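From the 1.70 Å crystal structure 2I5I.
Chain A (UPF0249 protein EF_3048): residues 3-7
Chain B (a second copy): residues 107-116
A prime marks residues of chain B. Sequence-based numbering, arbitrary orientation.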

ATOM      1  N   SER A   3      14.994  33.232 -18.914  1.00 58.70           N
ATOM      2  CA  SER A   3      13.807  32.533 -18.428  1.00 54.90           C
ATOM      3  C   SER A   3      13.924  31.026 -18.610  1.00 52.30           C
ATOM      4  O   SER A   3      14.413  30.518 -19.625  1.00 38.78           O
ATOM      5  CB  SER A   3      12.558  33.059 -19.149  1.00 60.79           C
ATOM      6  N   ASN A   4      13.478  30.261 -17.608  1.00 50.25           N
ATOM      7  CA  ASN A   4      13.638  28.812 -17.770  1.00 47.79           C
ATOM      8  C   ASN A   4      12.612  28.301 -18.777  1.00 38.34           C
ATOM      9  O   ASN A   4      11.630  28.981 -19.100  1.00 35.10           O
ATOM     10  CB  ASN A   4      13.545  28.110 -16.419  1.00 51.65           C
ATOM     11  CG  ASN A   4      12.366  28.601 -15.603  1.00 52.39           C
ATOM     12  OD1 ASN A   4      11.309  28.887 -16.169  1.00 55.81           O
ATOM     13  ND2 ASN A   4      12.557  28.692 -14.291  1.00 27.65           N
ATOM     14  N   LYS A   5      12.866  27.097 -19.288  1.00 32.34           N
ATOM     15  CA  LYS A   5      11.978  26.463 -20.256  1.00 30.58           C
ATOM     16  C   LYS A   5      11.308  25.272 -19.568  1.00 29.64           C
ATOM     17  O   LYS A   5      12.016  24.457 -18.975  1.00 27.63           O
ATOM     18  CB  LYS A   5      12.705  26.013 -21.513  1.00 30.76           C
ATOM     19  CG  LYS A   5      13.550  27.109 -22.155  1.00 36.61           C
ATOM     20  CD  LYS A   5      12.786  27.757 -23.303  1.00 39.63           C
ATOM     21  CE  LYS A   5      13.493  28.980 -23.860  1.00 39.65           C
ATOM     22  NZ  LYS A   5      13.873  28.866 -25.297  1.00 55.15           N
ATOM     23  N   LYS A   6       9.983  25.222 -19.651  1.00 24.24           N
ATOM     24  CA  LYS A   6       9.262  24.116 -19.005  1.00 24.23           C
ATOM     25  C   LYS A   6       8.675  23.209 -20.074  1.00 31.69           C
ATOM     26  O   LYS A   6       7.912  23.643 -20.942  1.00 30.47           O
ATOM     27  CB  LYS A   6       8.188  24.659 -18.076  1.00 25.49           C
ATOM     28  CG  LYS A   6       8.776  25.508 -16.946  1.00 32.01           C
ATOM     29  CD  LYS A   6       7.614  26.110 -16.164  1.00 41.92           C
ATOM     30  CE  LYS A   6       7.610  27.619 -16.377  1.00 44.00           C
ATOM     31  NZ  LYS A   6       8.463  28.252 -15.336  1.00 28.00           N
ATOM     32  N   LEU A   7       9.061  21.942 -19.998  1.00 22.84           N
ATOM     33  CA  LEU A   7       8.712  20.956 -20.994  1.00 22.19           C
ATOM     34  C   LEU A   7       7.838  19.845 -20.384  1.00 22.31           C
ATOM     35  O   LEU A   7       8.278  19.134 -19.502  1.00 19.48           O
ATOM     36  CB  LEU A   7       9.948  20.307 -21.613  1.00 17.99           C
ATOM     37  CG  LEU A   7       9.667  19.209 -22.633  1.00 18.13           C
ATOM     38  CD1 LEU A   7       8.850  19.736 -23.808  1.00 25.41           C
ATOM     39  CD2 LEU A   7      10.949  18.584 -23.183  1.00 21.53           C
TER
ATOM     40  N   TYR B 107      14.625  34.676  -9.120  1.00 24.07           N
ATOM     41  CA  TYR B 107      13.292  34.338  -9.614  1.00 22.43           C
ATOM     42  C   TYR B 107      13.274  33.029 -10.412  1.00 22.92           C
ATOM     43  O   TYR B 107      12.527  32.161 -10.146  1.00 24.07           O
ATOM     44  CB  TYR B 107      12.700  35.466 -10.464  1.00 23.73           C
ATOM     45  CG  TYR B 107      11.274  35.247 -10.928  1.00 21.14           C
ATOM     46  CD1 TYR B 107      11.004  34.609 -12.095  1.00 24.84           C
ATOM     47  CD2 TYR B 107      10.217  35.717 -10.204  1.00 23.12           C
ATOM     48  CE1 TYR B 107       9.732  34.405 -12.507  1.00 24.59           C
ATOM     49  CE2 TYR B 107       8.956  35.544 -10.610  1.00 28.06           C
ATOM     50  CZ  TYR B 107       8.701  34.878 -11.759  1.00 29.35           C
ATOM     51  OH  TYR B 107       7.422  34.716 -12.171  1.00 31.27           O
ATOM     52  N   ASN B 108      14.135  32.924 -11.388  1.00 21.18           N
ATOM     53  CA  ASN B 108      14.182  31.768 -12.271  1.00 18.60           C
ATOM     54  C   ASN B 108      14.521  30.498 -11.495  1.00 22.84           C
ATOM     55  O   ASN B 108      13.930  29.440 -11.693  1.00 21.21           O
ATOM     56  CB  ASN B 108      15.194  31.966 -13.399  1.00 25.87           C
ATOM     57  CG  ASN B 108      14.778  33.108 -14.317  1.00 40.68           C
ATOM     58  OD1 ASN B 108      13.574  33.331 -14.497  1.00 36.24           O
ATOM     59  ND2 ASN B 108      15.738  33.821 -14.890  1.00 43.88           N
ATOM     60  N   GLU B 109      15.516  30.639 -10.624  1.00 20.28           N
ATOM     61  CA  GLU B 109      15.925  29.461  -9.848  1.00 23.87           C
ATOM     62  C   GLU B 109      14.810  29.021  -8.906  1.00 27.85           C
ATOM     63  O   GLU B 109      14.506  27.822  -8.809  1.00 21.76           O
ATOM     64  CB  GLU B 109      17.218  29.754  -9.080  1.00 22.68           C
ATOM     65  CG  GLU B 109      17.570  28.692  -8.044  1.00 26.16           C
ATOM     66  CD  GLU B 109      17.842  27.324  -8.624  1.00 25.73           C
ATOM     67  OE1 GLU B 109      18.167  27.227  -9.826  1.00 21.44           O
ATOM     68  OE2 GLU B 109      17.778  26.328  -7.858  1.00 22.86           O
ATOM     69  N   TRP B 110      14.182  29.964  -8.200  1.00 17.32           N
ATOM     70  CA  TRP B 110      13.104  29.545  -7.286  1.00 20.41           C
ATOM     71  C   TRP B 110      11.930  28.979  -8.056  1.00 22.47           C
ATOM     72  O   TRP B 110      11.269  28.014  -7.646  1.00 20.15           O
ATOM     73  CB  TRP B 110      12.735  30.723  -6.382  1.00 22.27           C
ATOM     74  CG  TRP B 110      13.702  30.919  -5.249  1.00 19.03           C
ATOM     75  CD1 TRP B 110      14.790  30.160  -4.906  1.00 22.68           C
ATOM     76  CD2 TRP B 110      13.638  31.980  -4.286  1.00 21.93           C
ATOM     77  NE1 TRP B 110      15.394  30.699  -3.792  1.00 19.43           N
ATOM     78  CE2 TRP B 110      14.716  31.817  -3.386  1.00 18.94           C
ATOM     79  CE3 TRP B 110      12.773  33.055  -4.108  1.00 20.57           C
ATOM     80  CZ2 TRP B 110      14.923  32.704  -2.331  1.00 23.29           C
ATOM     81  CZ3 TRP B 110      12.988  33.932  -3.057  1.00 25.10           C
ATOM     82  CH2 TRP B 110      14.056  33.764  -2.172  1.00 24.61           C
ATOM     83  N   ASP B 111      11.635  29.552  -9.229  1.00 21.03           N
ATOM     84  CA  ASP B 111      10.586  28.997 -10.075  1.00 19.94           C
ATOM     85  C   ASP B 111      10.948  27.555 -10.423  1.00 21.76           C
ATOM     86  O   ASP B 111      10.134  26.632 -10.365  1.00 25.17           O
ATOM     87  CB  ASP B 111      10.440  29.860 -11.317  1.00 22.41           C
ATOM     88  CG  ASP B 111       9.473  29.356 -12.367  1.00 27.57           C
ATOM     89  OD1 ASP B 111       8.237  29.405 -12.142  1.00 25.99           O
ATOM     90  OD2 ASP B 111       9.937  28.915 -13.433  1.00 31.07           O
ATOM     91  N   ALA B 112      12.194  27.338 -10.796  1.00 20.30           N
ATOM     92  CA  ALA B 112      12.711  26.003 -11.078  1.00 24.25           C
ATOM     93  C   ALA B 112      12.567  25.080  -9.869  1.00 24.96           C
ATOM     94  O   ALA B 112      12.268  23.895 -10.019  1.00 22.03           O
ATOM     95  CB  ALA B 112      14.168  26.124 -11.489  1.00 21.56           C
ATOM     96  N   GLN B 113      12.770  25.615  -8.664  1.00 23.15           N
ATOM     97  CA  GLN B 113      12.671  24.784  -7.466  1.00 18.18           C
ATOM     98  C   GLN B 113      11.243  24.346  -7.229  1.00 21.95           C
ATOM     99  O   GLN B 113      10.930  23.280  -6.708  1.00 22.04           O
ATOM    100  CB  GLN B 113      13.213  25.532  -6.239  1.00 20.13           C
ATOM    101  CG  GLN B 113      14.746  25.490  -6.221  1.00 19.28           C
ATOM    102  CD  GLN B 113      15.356  26.336  -5.121  1.00 18.52           C
ATOM    103  OE1 GLN B 113      14.839  26.501  -4.011  1.00 21.16           O
ATOM    104  NE2 GLN B 113      16.527  26.905  -5.402  1.00 18.69           N
ATOM    105  N   ILE B 114      10.314  25.207  -7.637  1.00 22.30           N
ATOM    106  CA  ILE B 114       8.903  24.877  -7.426  1.00 22.41           C
ATOM    107  C   ILE B 114       8.495  23.812  -8.417  1.00 19.15           C
ATOM    108  O   ILE B 114       7.828  22.846  -8.054  1.00 21.27           O
ATOM    109  CB  ILE B 114       8.008  26.124  -7.540  1.00 18.22           C
ATOM    110  CG1 ILE B 114       8.204  27.072  -6.363  1.00 21.02           C
ATOM    111  CG2 ILE B 114       6.557  25.721  -7.730  1.00 25.30           C
ATOM    112  CD1 ILE B 114       7.601  28.451  -6.562  1.00 26.43           C
ATOM    113  N   ILE B 115       8.916  23.983  -9.671  1.00 19.06           N
ATOM    114  CA  ILE B 115       8.618  22.966 -10.684  1.00 24.66           C
ATOM    115  C   ILE B 115       9.230  21.617 -10.310  1.00 20.42           C
ATOM    116  O   ILE B 115       8.623  20.572 -10.523  1.00 27.61           O
ATOM    117  CB  ILE B 115       9.118  23.416 -12.055  1.00 24.22           C
ATOM    118  CG1 ILE B 115       8.193  24.534 -12.603  1.00 23.85           C
ATOM    119  CG2 ILE B 115       9.264  22.304 -13.048  1.00 22.69           C
ATOM    120  CD1 ILE B 115       9.013  25.781 -12.779  1.00 36.02           C
ATOM    121  N   SER B 116      10.418  21.667  -9.729  1.00 20.45           N
ATOM    122  CA  SER B 116      11.129  20.479  -9.291  1.00 19.66           C
ATOM    123  C   SER B 116      10.342  19.780  -8.173  1.00 24.60           C
ATOM    124  O   SER B 116      10.233  18.563  -8.238  1.00 20.10           O
ATOM    125  CB  SER B 116      12.540  20.795  -8.837  1.00 20.06           C
ATOM    126  OG  SER B 116      13.298  21.300  -9.922  1.00 23.68           O
TER

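This is a small, mainly polar contact between two copies of the protein, in which Asn4 and Lys6 of an extended segment converge on one carboxylate oxygen of a helix, Asp111′ OD2. The two stretches bury 260 Å² in all.

Chain B is helical throughout 107–116. Chain A is extended, with Lys6 and Leu7 in a strand. Ser3 lies nearest Asn108′, with their CA atoms 6.2 Å apart, and Lys6 lies nearest Ile115′, at 8.4 Å between CA atoms. The segment therefore runs along the helix in the same general sense.

Residues alternate in the extended chain. Asn4 and Lys6 point toward the helix, while Lys5 and Leu7 make no contact with it. On the helix, Asn108′, Asp111′ and Ile115′ point toward chain A. Their spacing of three and four residues places them on one face.

Asp111′ is the center of the contact. Lys6 NZ forms a salt bridge with Asp111′ OD2 at 2.5 Å, a very short distance that brings opposite charges together among buried residues. Asn4 ND2 donates a hydrogen bond to Asp111′ OD2 at 2.8 Å. Asn4 OD1 is 3.1 Å from Asp111′ OD2, but both are acceptors and do not bond. Instead, Asn4 OD1 accepts a hydrogen bond from Lys6 NZ at 3.0 Å. The ammonium group thus links the two oxygens. Asp111′ OD1 is hydrogen-bonded elsewhere in the structure.

Asn4 ND2 also lies 3.0 Å from Asn108′ O. That carbonyl already accepts the helical bond from Ala112′ N, at 2.9 Å.

The remaining contacts are looser. Ile115′ CD1 is modelled 3.6 Å from Lys6 NZ, but this methyl also sits too close to Asp111′ O, so its exact place is uncertain. Ser3 CA is 4.0 Å from Asn108′ OD1; the Ser3 side chain points away, and its OG is not modelled.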